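Local coordinates for protein acetylene hydratase Ahy (Pelobacter acetylenicus, PDB 2E7Z) that catalyses the hydration of acetylene to acetaldehyde, a non-redox reaction, using a tungsten-bis(molybdopterin guanine dinucleotide) cofactor and a [4Fe-4S] cluster, at residues R58-K64 with D451-D457; V406-A411 with N432-C438; S414-M418 with T444-L449. One frame throughout, in Å; residues are numbered along the deposited sequence.

Interaction 1 of 3, residues R58-K64 with D451-D457. With MGD (2-amino-5,6-dimercapto-7-methyl-3,7,8a,9-tetrahydro-8-oxa-1,3,9,10-tetraaza-anthracen-4-one guanosine dinucleotide), chain E.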
loop_
_atom_site.group_PDB
_atom_site.type_symbol
_atom_site.label_atom_id
_atom_site.label_comp_id
_atom_site.label_asym_id
_atom_site.label_seq_id
_atom_site.Cartn_x
_atom_site.Cartn_y
_atom_site.Cartn_z
ATOM N N ARG A 58 -19.281 7.340 -14.823
ATOM C CA ARG A 58 -18.353 8.188 -14.077
ATOM C C ARG A 58 -19.123 9.340 -13.431
ATOM O O ARG A 58 -20.018 9.952 -14.034
ATOM C CB ARG A 58 -17.257 8.706 -15.010
ATOM C CG ARG A 58 -16.216 9.541 -14.284
ATOM C CD ARG A 58 -15.090 9.938 -15.196
ATOM N NE ARG A 58 -14.222 10.889 -14.443
ATOM C CZ ARG A 58 -13.336 11.730 -14.995
ATOM N NH1 ARG A 58 -13.123 11.739 -16.312
ATOM N NH2 ARG A 58 -12.639 12.583 -14.242
ATOM N N VAL A 59 -18.808 9.616 -12.169
ATOM C CA VAL A 59 -19.384 10.753 -11.475
ATOM C C VAL A 59 -18.647 12.014 -11.894
ATOM O O VAL A 59 -17.446 12.166 -11.609
ATOM C CB VAL A 59 -19.309 10.552 -9.931
ATOM C CG1 VAL A 59 -19.817 11.778 -9.179
ATOM C CG2 VAL A 59 -20.113 9.303 -9.525
ATOM N N LEU A 60 -19.340 12.930 -12.571
ATOM C CA LEU A 60 -18.722 14.144 -13.088
ATOM C C LEU A 60 -19.198 15.419 -12.395
ATOM O O LEU A 60 -18.689 16.516 -12.675
ATOM C CB LEU A 60 -18.911 14.247 -14.610
ATOM C CG LEU A 60 -18.142 13.231 -15.440
ATOM C CD1 LEU A 60 -18.502 13.487 -16.935
ATOM C CD2 LEU A 60 -16.647 13.269 -15.230
ATOM N N TYR A 61 -20.162 15.292 -11.492
ATOM C CA TYR A 61 -20.751 16.436 -10.800
ATOM C C TYR A 61 -20.957 16.083 -9.337
ATOM O O TYR A 61 -21.247 14.920 -9.015
ATOM C CB TYR A 61 -22.106 16.849 -11.425
ATOM C CG TYR A 61 -21.974 17.245 -12.875
ATOM C CD1 TYR A 61 -22.031 16.291 -13.871
ATOM C CD2 TYR A 61 -21.757 18.579 -13.245
ATOM C CE1 TYR A 61 -21.868 16.634 -15.217
ATOM C CE2 TYR A 61 -21.614 18.941 -14.589
ATOM C CZ TYR A 61 -21.664 17.961 -15.550
ATOM O OH TYR A 61 -21.523 18.305 -16.873
ATOM N N PRO A 62 -20.829 17.077 -8.459
ATOM C CA PRO A 62 -21.123 16.803 -7.052
ATOM C C PRO A 62 -22.547 16.274 -6.852
ATOM O O PRO A 62 -23.504 16.782 -7.462
ATOM C CB PRO A 62 -20.967 18.166 -6.392
ATOM C CG PRO A 62 -19.969 18.888 -7.245
ATOM C CD PRO A 62 -20.343 18.464 -8.649
ATOM N N LEU A 63 -22.658 15.256 -6.004
ATOM C CA LEU A 63 -23.968 14.705 -5.633
ATOM C C LEU A 63 -24.191 14.835 -4.144
ATOM O O LEU A 63 -23.306 14.538 -3.355
ATOM C CB LEU A 63 -24.078 13.234 -6.030
ATOM C CG LEU A 63 -23.930 12.881 -7.500
ATOM C CD1 LEU A 63 -23.760 11.402 -7.653
ATOM C CD2 LEU A 63 -25.189 13.365 -8.256
ATOM N N LYS A 64 -25.364 15.291 -3.751
ATOM C CA LYS A 64 -25.779 15.341 -2.371
ATOM C C LYS A 64 -26.786 14.237 -2.096
ATOM O O LYS A 64 -27.729 14.011 -2.872
ATOM C CB LYS A 64 -26.430 16.696 -2.091
ATOM C CG LYS A 64 -26.993 16.823 -0.702
ATOM C CD LYS A 64 -27.549 18.194 -0.413
ATOM C CE LYS A 64 -28.092 18.232 0.994
ATOM N NZ LYS A 64 -28.605 19.576 1.339
ATOM N N ASP A 451 -22.628 11.447 2.456
ATOM C CA ASP A 451 -23.545 12.599 2.348
ATOM C C ASP A 451 -23.309 13.347 1.039
ATOM O O ASP A 451 -24.239 13.915 0.446
ATOM C CB ASP A 451 -23.357 13.539 3.525
ATOM C CG ASP A 451 -23.752 12.878 4.817
ATOM O OD1 ASP A 451 -24.969 12.781 5.110
ATOM O OD2 ASP A 451 -22.860 12.441 5.549
ATOM N N TYR A 452 -22.057 13.371 0.590
ATOM C CA TYR A 452 -21.642 14.080 -0.626
ATOM C C TYR A 452 -20.632 13.253 -1.370
ATOM O O TYR A 452 -19.655 12.758 -0.741
ATOM C CB TYR A 452 -20.996 15.458 -0.313
ATOM C CG TYR A 452 -21.908 16.370 0.471
ATOM C CD1 TYR A 452 -21.938 16.322 1.865
ATOM C CD2 TYR A 452 -22.782 17.245 -0.195
ATOM C CE1 TYR A 452 -22.785 17.109 2.606
ATOM C CE2 TYR A 452 -23.679 18.033 0.518
ATOM C CZ TYR A 452 -23.676 17.945 1.915
ATOM O OH TYR A 452 -24.560 18.715 2.636
ATOM N N VAL A 453 -20.852 13.116 -2.681
ATOM C CA VAL A 453 -19.888 12.456 -3.539
ATOM C C VAL A 453 -19.347 13.528 -4.462
ATOM O O VAL A 453 -20.118 14.238 -5.121
ATOM C CB VAL A 453 -20.518 11.297 -4.307
ATOM C CG1 VAL A 453 -19.478 10.612 -5.236
ATOM C CG2 VAL A 453 -21.101 10.272 -3.326
ATOM N N LEU A 454 -18.029 13.689 -4.463
ATOM C CA LEU A 454 -17.379 14.771 -5.199
ATOM C C LEU A 454 -16.557 14.195 -6.317
ATOM O O LEU A 454 -15.831 13.255 -6.112
ATOM C CB LEU A 454 -16.512 15.632 -4.285
ATOM C CG LEU A 454 -17.274 16.265 -3.127
ATOM C CD1 LEU A 454 -16.269 17.020 -2.276
ATOM C CD2 LEU A 454 -18.332 17.220 -3.638
ATOM N N PRO A 455 -16.726 14.721 -7.545
ATOM C CA PRO A 455 -16.028 14.139 -8.685
ATOM C C PRO A 455 -14.561 14.478 -8.830
ATOM O O PRO A 455 -14.182 15.649 -8.950
ATOM C CB PRO A 455 -16.797 14.719 -9.878
ATOM C CG PRO A 455 -17.244 16.069 -9.395
ATOM C CD PRO A 455 -17.609 15.842 -7.933
ATOM N N GLY A 456 -13.745 13.435 -8.842
ATOM C CA GLY A 456 -12.318 13.622 -9.035
ATOM C C GLY A 456 -11.868 13.587 -10.483
ATOM O O GLY A 456 -12.480 12.899 -11.315
ATOM N N ASP A 457 -10.839 14.353 -10.822
ATOM C CA ASP A 457 -10.206 14.230 -12.120
ATOM C C ASP A 457 -9.539 12.857 -12.288
ATOM O O ASP A 457 -9.454 12.063 -11.355
ATOM C CB ASP A 457 -9.260 15.409 -12.433
ATOM C CG ASP A 457 -8.061 15.503 -11.507
ATOM O OD1 ASP A 457 -7.877 14.631 -10.657
ATOM O OD2 ASP A 457 -7.307 16.483 -11.703
HETATM P PB MGD E . -9.311 0.938 -3.493
HETATM O O1B MGD E . -9.689 0.490 -2.103
HETATM O O2B MGD E . -9.770 0.163 -4.673
HETATM O O3B MGD E . -7.719 1.056 -3.654
HETATM O O3A MGD E . -6.033 0.861 -1.803
HETATM P PA MGD E . -6.623 1.924 -2.863
HETATM O O1A MGD E . -5.610 2.300 -3.902
HETATM O O2A MGD E . -7.278 2.989 -2.035
HETATM O "O5'" MGD E . -9.835 2.457 -3.618
HETATM C "C5'" MGD E . -9.289 3.294 -4.623
HETATM C "C4'" MGD E . -10.394 4.252 -5.022
HETATM O "O4'" MGD E . -9.790 5.295 -5.802
HETATM C "C3'" MGD E . -11.427 3.641 -5.964
HETATM O "O3'" MGD E . -12.734 3.801 -5.388
HETATM C "C2'" MGD E . -11.294 4.393 -7.306
HETATM O "O2'" MGD E . -12.515 4.610 -8.041
HETATM C "C1'" MGD E . -10.709 5.700 -6.842
HETATM N N9 MGD E . -9.869 6.422 -7.809
HETATM C C8 MGD E . -8.980 5.898 -8.688
HETATM N N7 MGD E . -8.320 6.871 -9.338
HETATM C C5 MGD E . -8.742 8.042 -8.813
HETATM C C6 MGD E . -8.465 9.453 -9.019
HETATM O O6 MGD E . -7.621 9.833 -9.857
HETATM N N1 MGD E . -9.134 10.311 -8.231
HETATM C C2 MGD E . -10.084 9.978 -7.363
HETATM N N2 MGD E . -10.685 10.958 -6.629
HETATM N N3 MGD E . -10.395 8.706 -7.130
HETATM C C4 MGD E . -9.752 7.740 -7.816
HETATM C C10 MGD E . -4.977 0.004 -2.239
HETATM C C11 MGD E . -4.373 -0.609 -0.993
HETATM O O11 MGD E . -5.382 -1.463 -0.458
HETATM C C12 MGD E . -3.133 -1.392 -1.348
HETATM S S12 MGD E . -1.906 -0.603 -2.241
HETATM C C13 MGD E . -2.968 -2.655 -0.923
HETATM S S13 MGD E . -1.643 -3.610 -1.407
HETATM C C14 MGD E . -3.939 -3.339 -0.010
HETATM N N15 MGD E . -4.682 -4.392 -0.686
HETATM C C16 MGD E . -5.656 -4.960 0.082
HETATM C C17 MGD E . -6.075 -6.365 -0.020
HETATM O O17 MGD E . -5.525 -7.133 -0.840
HETATM N N18 MGD E . -7.055 -6.787 0.803
HETATM C C19 MGD E . -7.665 -5.984 1.711
HETATM N N19 MGD E . -8.646 -6.466 2.502
HETATM N N20 MGD E . -7.346 -4.690 1.834
HETATM C C21 MGD E . -6.375 -4.153 1.084
HETATM N N22 MGD E . -6.050 -2.868 1.245
HETATM C C23 MGD E . -4.893 -2.294 0.591
HETATM O O HOH W 1 -14.779 11.491 -11.728
#

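Interaction 2 of 3, residues V406-A411 with N432-C438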
loop_
_atom_site.group_PDB
_atom_site.type_symbol
_atom_site.label_atom_id
_atom_site.label_comp_id
_atom_site.label_asym_id
_atom_site.label_seq_id
_atom_site.Cartn_x
_atom_site.Cartn_y
_atom_site.Cartn_z
ATOM N N VAL A 406 -15.462 9.681 16.567
ATOM C CA VAL A 406 -15.107 10.194 15.241
ATOM C C VAL A 406 -16.431 10.266 14.482
ATOM O O VAL A 406 -17.181 9.278 14.457
ATOM C CB VAL A 406 -14.122 9.270 14.525
ATOM C CG1 VAL A 406 -13.964 9.650 13.039
ATOM C CG2 VAL A 406 -12.781 9.306 15.237
ATOM N N LYS A 407 -16.757 11.446 13.954
ATOM C CA LYS A 407 -18.087 11.728 13.441
ATOM C C LYS A 407 -18.083 12.345 12.067
ATOM O O LYS A 407 -19.158 12.457 11.486
ATOM C CB LYS A 407 -18.845 12.652 14.419
ATOM C CG LYS A 407 -19.225 11.910 15.704
ATOM C CD LYS A 407 -20.362 10.920 15.468
ATOM C CE LYS A 407 -20.729 10.245 16.775
ATOM N NZ LYS A 407 -21.841 9.333 16.515
ATOM N N ALA A 408 -16.919 12.747 11.556
ATOM C CA ALA A 408 -16.788 13.142 10.151
ATOM C C ALA A 408 -15.747 12.250 9.496
ATOM O O ALA A 408 -14.724 11.970 10.118
ATOM C CB ALA A 408 -16.390 14.618 9.993
ATOM N N PHE A 409 -15.987 11.838 8.252
ATOM C CA PHE A 409 -15.094 10.919 7.574
ATOM C C PHE A 409 -14.978 11.291 6.095
ATOM O O PHE A 409 -15.993 11.429 5.392
ATOM C CB PHE A 409 -15.558 9.478 7.788
ATOM C CG PHE A 409 -14.634 8.433 7.195
ATOM C CD1 PHE A 409 -14.783 7.958 5.891
ATOM C CD2 PHE A 409 -13.592 7.925 7.980
ATOM C CE1 PHE A 409 -13.910 6.978 5.389
ATOM C CE2 PHE A 409 -12.750 6.908 7.479
ATOM C CZ PHE A 409 -12.885 6.478 6.193
ATOM N N PHE A 410 -13.737 11.495 5.639
ATOM C CA PHE A 410 -13.472 11.802 4.236
ATOM C C PHE A 410 -12.730 10.629 3.611
ATOM O O PHE A 410 -11.691 10.195 4.138
ATOM C CB PHE A 410 -12.618 13.060 4.010
ATOM C CG PHE A 410 -13.195 14.348 4.504
ATOM C CD1 PHE A 410 -14.495 14.472 4.947
ATOM C CD2 PHE A 410 -12.370 15.476 4.496
ATOM C CE1 PHE A 410 -14.992 15.715 5.390
ATOM C CE2 PHE A 410 -12.853 16.711 4.917
ATOM C CZ PHE A 410 -14.187 16.828 5.334
ATOM N N ALA A 411 -13.214 10.171 2.461
ATOM C CA ALA A 411 -12.564 9.129 1.663
ATOM C C ALA A 411 -12.039 9.779 0.398
ATOM O O ALA A 411 -12.854 10.234 -0.432
ATOM C CB ALA A 411 -13.527 7.991 1.345
ATOM N N ASN A 432 -22.321 5.291 11.633
ATOM C CA ASN A 432 -22.405 6.133 12.836
ATOM C C ASN A 432 -21.850 7.543 12.622
ATOM O O ASN A 432 -21.765 8.305 13.568
ATOM C CB ASN A 432 -21.679 5.438 13.991
ATOM C CG ASN A 432 -22.072 5.977 15.351
ATOM O OD1 ASN A 432 -21.230 6.074 16.254
ATOM N ND2 ASN A 432 -23.319 6.276 15.533
ATOM N N GLN A 433 -21.509 7.879 11.379
ATOM C CA GLN A 433 -20.988 9.212 11.041
ATOM C C GLN A 433 -22.080 10.243 10.896
ATOM O O GLN A 433 -23.180 9.921 10.478
ATOM C CB GLN A 433 -20.150 9.166 9.748
ATOM C CG GLN A 433 -18.917 8.271 9.827
ATOM C CD GLN A 433 -18.078 8.653 11.038
ATOM O OE1 GLN A 433 -17.367 9.645 11.004
ATOM N NE2 GLN A 433 -18.183 7.881 12.122
ATOM N N ASP A 434 -21.745 11.482 11.263
ATOM C CA ASP A 434 -22.625 12.626 11.001
ATOM C C ASP A 434 -22.329 13.255 9.632
ATOM O O ASP A 434 -23.212 13.858 9.031
ATOM C CB ASP A 434 -22.448 13.676 12.099
ATOM C CG ASP A 434 -22.994 13.228 13.423
ATOM O OD1 ASP A 434 -23.945 12.418 13.443
ATOM O OD2 ASP A 434 -22.475 13.704 14.442
ATOM N N LEU A 435 -21.116 13.065 9.111
ATOM C CA LEU A 435 -20.726 13.594 7.804
ATOM C C LEU A 435 -19.761 12.653 7.132
ATOM O O LEU A 435 -18.731 12.332 7.714
ATOM C CB LEU A 435 -20.058 14.969 7.938
ATOM C CG LEU A 435 -19.480 15.601 6.663
ATOM C CD1 LEU A 435 -20.574 15.935 5.642
ATOM C CD2 LEU A 435 -18.738 16.874 6.990
ATOM N N VAL A 436 -20.087 12.229 5.913
ATOM C CA VAL A 436 -19.172 11.427 5.095
ATOM C C VAL A 436 -19.053 12.091 3.740
ATOM O O VAL A 436 -20.078 12.415 3.100
ATOM C CB VAL A 436 -19.658 9.974 4.939
ATOM C CG1 VAL A 436 -18.798 9.145 3.966
ATOM C CG2 VAL A 436 -19.779 9.321 6.300
ATOM N N VAL A 437 -17.825 12.347 3.312
ATOM C CA VAL A 437 -17.563 12.912 1.987
ATOM C C VAL A 437 -16.686 11.935 1.226
ATOM O O VAL A 437 -15.664 11.473 1.758
ATOM C CB VAL A 437 -16.835 14.263 2.116
ATOM C CG1 VAL A 437 -16.421 14.809 0.733
ATOM C CG2 VAL A 437 -17.660 15.288 2.926
ATOM N N CYS A 438 -17.076 11.582 0.008
ATOM C CA CYS A 438 -16.319 10.655 -0.823
ATOM C C CYS A 438 -15.884 11.333 -2.095
ATOM O O CYS A 438 -16.758 11.751 -2.861
ATOM C CB CYS A 438 -17.105 9.365 -1.072
ATOM S SG CYS A 438 -16.193 8.163 -2.051
HETATM O O HOH W 2 -24.242 7.724 17.447
HETATM O O HOH W 3 -23.579 12.266 16.591
#

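Interaction 3 of 3, residues S414-M418 with T444-L449. With MGD (2-amino-5,6-dimercapto-7-methyl-3,7,8a,9-tetrahydro-8-oxa-1,3,9,10-tetraaza-anthracen-4-one guanosine dinucleotide), chain E.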
loop_
_atom_site.group_PDB
_atom_site.type_symbol
_atom_site.label_atom_id
_atom_site.label_comp_id
_atom_site.label_asym_id
_atom_site.label_seq_id
_atom_site.Cartn_x
_atom_site.Cartn_y
_atom_site.Cartn_z
ATOM N N SER A 414 -10.286 6.468 -2.146
ATOM C CA SER A 414 -10.187 5.329 -1.254
ATOM C C SER A 414 -11.560 4.715 -1.032
ATOM O O SER A 414 -12.465 5.359 -0.481
ATOM C CB SER A 414 -9.563 5.799 0.089
ATOM O OG SER A 414 -9.643 4.776 1.087
ATOM N N ASN A 415 -11.718 3.470 -1.499
ATOM C CA ASN A 415 -12.950 2.734 -1.262
ATOM C C ASN A 415 -12.809 2.074 0.105
ATOM O O ASN A 415 -12.687 0.870 0.255
ATOM C CB ASN A 415 -13.150 1.729 -2.393
ATOM C CG ASN A 415 -14.422 0.930 -2.269
ATOM O OD1 ASN A 415 -15.357 1.293 -1.562
ATOM N ND2 ASN A 415 -14.473 -0.153 -3.042
ATOM N N ALA A 416 -12.821 2.942 1.113
ATOM C CA ALA A 416 -12.473 2.595 2.489
ATOM C C ALA A 416 -13.284 1.457 3.091
ATOM O O ALA A 416 -12.745 0.632 3.835
ATOM C CB ALA A 416 -12.538 3.852 3.400
ATOM N N LEU A 417 -14.572 1.366 2.757
ATOM C CA LEU A 417 -15.372 0.251 3.243
ATOM C C LEU A 417 -14.663 -1.087 2.991
ATOM O O LEU A 417 -14.749 -2.006 3.804
ATOM C CB LEU A 417 -16.761 0.266 2.572
ATOM C CG LEU A 417 -17.631 -0.928 2.919
ATOM C CD1 LEU A 417 -18.045 -0.936 4.386
ATOM C CD2 LEU A 417 -18.862 -0.899 2.011
ATOM N N MET A 418 -14.020 -1.195 1.829
ATOM C CA MET A 418 -13.481 -2.463 1.347
ATOM C C MET A 418 -11.964 -2.550 1.412
ATOM O O MET A 418 -11.391 -3.542 0.931
ATOM C CB MET A 418 -13.932 -2.688 -0.120
ATOM C CG MET A 418 -15.424 -3.054 -0.278
ATOM S SD MET A 418 -16.028 -3.061 -1.991
ATOM C CE MET A 418 -14.785 -4.011 -2.898
ATOM N N THR A 444 -18.889 4.232 -5.730
ATOM C CA THR A 444 -18.342 3.053 -5.097
ATOM C C THR A 444 -19.183 2.667 -3.877
ATOM O O THR A 444 -20.028 3.433 -3.422
ATOM C CB THR A 444 -16.907 3.313 -4.620
ATOM O OG1 THR A 444 -16.982 4.263 -3.556
ATOM C CG2 THR A 444 -16.054 3.836 -5.753
ATOM N N PRO A 445 -18.961 1.458 -3.337
ATOM C CA PRO A 445 -19.661 1.087 -2.132
ATOM C C PRO A 445 -19.471 2.102 -0.996
ATOM O O PRO A 445 -20.391 2.364 -0.252
ATOM C CB PRO A 445 -19.085 -0.296 -1.807
ATOM C CG PRO A 445 -18.758 -0.883 -3.213
ATOM C CD PRO A 445 -18.217 0.324 -3.941
ATOM N N THR A 446 -18.273 2.680 -0.888
ATOM C CA THR A 446 -18.035 3.744 0.092
ATOM C C THR A 446 -18.809 5.023 -0.258
ATOM O O THR A 446 -19.431 5.626 0.601
ATOM C CB THR A 446 -16.528 4.037 0.183
ATOM O OG1 THR A 446 -15.882 2.833 0.573
ATOM C CG2 THR A 446 -16.279 5.087 1.229
ATOM N N ALA A 447 -18.791 5.420 -1.531
ATOM C CA ALA A 447 -19.517 6.619 -1.954
ATOM C C ALA A 447 -21.024 6.464 -1.683
ATOM O O ALA A 447 -21.716 7.425 -1.349
ATOM C CB ALA A 447 -19.267 6.887 -3.432
ATOM N N GLN A 448 -21.494 5.222 -1.756
ATOM C CA GLN A 448 -22.917 4.956 -1.530
ATOM C C GLN A 448 -23.372 5.307 -0.127
ATOM O O GLN A 448 -24.547 5.527 0.154
ATOM C CB GLN A 448 -23.182 3.498 -1.784
ATOM C CG GLN A 448 -23.216 3.245 -3.302
ATOM C CD GLN A 448 -23.370 1.782 -3.659
ATOM O OE1 GLN A 448 -24.058 1.031 -2.956
ATOM N NE2 GLN A 448 -22.734 1.369 -4.763
ATOM N N LEU A 449 -22.385 5.363 0.773
ATOM C CA LEU A 449 -22.573 5.674 2.200
ATOM C C LEU A 449 -22.310 7.133 2.529
ATOM O O LEU A 449 -22.346 7.531 3.701
ATOM C CB LEU A 449 -21.690 4.742 3.053
ATOM C CG LEU A 449 -22.176 3.283 3.078
ATOM C CD1 LEU A 449 -21.059 2.274 3.346
ATOM C CD2 LEU A 449 -23.320 3.097 4.057
HETATM P PB MGD E . -9.311 0.938 -3.493
HETATM O O1B MGD E . -9.689 0.490 -2.103
HETATM O O2B MGD E . -9.770 0.163 -4.673
HETATM O O3B MGD E . -7.719 1.056 -3.654
HETATM O O3A MGD E . -6.033 0.861 -1.803
HETATM P PA MGD E . -6.623 1.924 -2.863
HETATM O O1A MGD E . -5.610 2.300 -3.902
HETATM O O2A MGD E . -7.278 2.989 -2.035
HETATM O "O5'" MGD E . -9.835 2.457 -3.618
HETATM C "C5'" MGD E . -9.289 3.294 -4.623
HETATM C "C4'" MGD E . -10.394 4.252 -5.022
HETATM O "O4'" MGD E . -9.790 5.295 -5.802
HETATM C "C3'" MGD E . -11.427 3.641 -5.964
HETATM O "O3'" MGD E . -12.734 3.801 -5.388
HETATM C "C2'" MGD E . -11.294 4.393 -7.306
HETATM O "O2'" MGD E . -12.515 4.610 -8.041
HETATM C "C1'" MGD E . -10.709 5.700 -6.842
HETATM N N9 MGD E . -9.869 6.422 -7.809
HETATM C C8 MGD E . -8.980 5.898 -8.688
HETATM N N7 MGD E . -8.320 6.871 -9.338
HETATM C C5 MGD E . -8.742 8.042 -8.813
HETATM C C6 MGD E . -8.465 9.453 -9.019
HETATM O O6 MGD E . -7.621 9.833 -9.857
HETATM N N1 MGD E . -9.134 10.311 -8.231
HETATM C C2 MGD E . -10.084 9.978 -7.363
HETATM N N2 MGD E . -10.685 10.958 -6.629
HETATM N N3 MGD E . -10.395 8.706 -7.130
HETATM C C4 MGD E . -9.752 7.740 -7.816
HETATM C C10 MGD E . -4.977 0.004 -2.239
HETATM C C11 MGD E . -4.373 -0.609 -0.993
HETATM O O11 MGD E . -5.382 -1.463 -0.458
HETATM C C12 MGD E . -3.133 -1.392 -1.348
HETATM S S12 MGD E . -1.906 -0.603 -2.241
HETATM C C13 MGD E . -2.968 -2.655 -0.923
HETATM S S13 MGD E . -1.643 -3.610 -1.407
HETATM C C14 MGD E . -3.939 -3.339 -0.010
HETATM N N15 MGD E . -4.682 -4.392 -0.686
HETATM C C16 MGD E . -5.656 -4.960 0.082
HETATM C C17 MGD E . -6.075 -6.365 -0.020
HETATM O O17 MGD E . -5.525 -7.133 -0.840
HETATM N N18 MGD E . -7.055 -6.787 0.803
HETATM C C19 MGD E . -7.665 -5.984 1.711
HETATM N N19 MGD E . -8.646 -6.466 2.502
HETATM N N20 MGD E . -7.346 -4.690 1.834
HETATM C C21 MGD E . -6.375 -4.153 1.084
HETATM N N22 MGD E . -6.050 -2.868 1.245
HETATM C C23 MGD E . -4.893 -2.294 0.591
HETATM O O HOH W 4 -14.602 5.215 -2.702
#

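Interaction 1 of 3, residues R58-K64 with D451-D457
Val59, Val453 and Pro455 form the apolar centre. Val59 CG1 lies 4.3 Å from Pro455 CB and 4.1 Å from Val453 CG1, Val59 O approaches Pro455 CB to 3.2 Å, and Leu63 CB is 4.4 Å from Val453 CB. The chain bends at Leu60 and Tyr61, whose CA-to-CB bonds lead away, and returns with Pro62, which sets its CD 3.9 Å from Pro455 CD and its CB 3.9 Å from Leu454 CD2. Trp80 of helix 80-98 covers these two prolines and Leu454. Beyond Pro62, Leu63 and Val453 are an antiparallel hydrogen-bonded pair, with Leu63 N to Val453 O and Val453 N to Leu63 O both 2.9 Å, while Lys64 faces Tyr452 in a non-hydrogen-bonded pair. Strand 63-65 here joins the mixed sheet antiparallel to 452-455, which runs parallel to 435-440. Lys64 CG lies 3.7 Å from Tyr452 CE2, and Glu86 receives both polar ends, the lysine by a salt bridge and the tyrosine by a hydrogen bond. At the opposite end, Arg58 NH2 donates to Gly456 O at 2.9 Å, and NH1 forms a salt bridge with Glu461. Water 1 links Arg58 NE, Val59 O and Gly456 O. Gly456 CA is 3.9 Å from MGD N2, which a side chain there would strike; Asp457 O is 3.3 Å from MGD O6, and the Asp457 carboxylate forms salt bridges with Arg462 and Arg513.

Interaction 2 of 3, residues V406-A411 with N432-C438
Strands 408-411 and 435-438 are the two parallel strands of a beta-alpha-beta unit whose crossover includes helix 423-431. Their axes pass 4.7 Å apart at 7°, so side chains pair almost level across the sheet. On the face carrying Ala408, Leu435, Phe410 and Val437, the large ring supplies the bump: Phe410, at chi1 m, reaches across to the neighbouring strand, and its CE1 enters the gap between Val437 CG2 (3.7 Å) and Leu435 CD2 (4.2 Å), two residues apart on that strand, the latter meeting the ring at its edge. The small Ala408 sits beside Leu435 with CB to CB 4.2 Å. On the other face, the Phe409 ring leads away from Val436 and touches Ser106 of strand 103-107, while its CB lies 4.5 Å from Val436 CG2 and 3.7 Å from Gln433 OE1; Ala411 and Cys438 make a shallow pair, CB to SG 4.3 Å. Backbone bonds alternate between the strands, Phe409 N to Leu435 O 2.8 Å, Val437 N to Phe409 O 2.9 Å and Ala411 N to Val437 O 2.9 Å. Ahead of the strands, Lys407 O receives both Asp434 N (2.8 Å) and Leu435 N (3.1 Å), and Gln433 folds back so that NE2 reaches Val406 O at 2.9 Å. The long Lys407 side chain lies against segment 432-438; its NZ, also bonded to Glu401, donates to Asn432 O at 3.1 Å.

Interaction 3 of 3, residues S414-M418 with T444-L449
Two loops following parallel strands meet here in the wall of the cofactor pocket: Asn415 is the centre of an inverse gamma turn, and Thr444 forms an ST motif, its OG1 accepting from Ala447 N at 3.0 Å. Asn415, with chi1 t, swings its amide across to segment 444-449, where OD1 takes hydrogen bonds from Thr446 OG1 (2.7 Å) and Thr446 N (3.3 Å); ND2 bonds to Ser610. The m rotamer of Thr446 lets its OG1 accept in turn from Leu417 N at 2.9 Å, tying side chain to backbone in both directions. Leu417 (t, p) packs CD2 on Pro445 CB at 3.9 Å and on Leu449 CD1 at 4.1 Å, while Met418, at chi1 m, chi2 t and chi3 p, brings SD to 3.7 Å from Pro445 CG. The Asn415 backbone meets the cofactor, N donating to MGD O5' at 3.0 Å.

How the interactions relate
From the N terminus, 58-64 comes first and pairs with 451-457, so interaction 1 closes a long loop, 386 residues between its segments, that contains both other contacts. Within it, 406-411 leads to 414-418, then through helix 423-431 to 432-438 and on to 444-449: interactions 2 and 3 therefore cross, the first pairing the strands and the second the loops that follow them. Their side chains also meet, Cys438 SG lying 3.6 Å from Ala447 CB. Strand 452-455 then returns beside 435-440, with a probable hydrogen bond from Leu454 N to Cys438 O (2.8 Å), joining interactions 1 and 2 in one sheet. Interactions 1 and 3 both touch the same MGD.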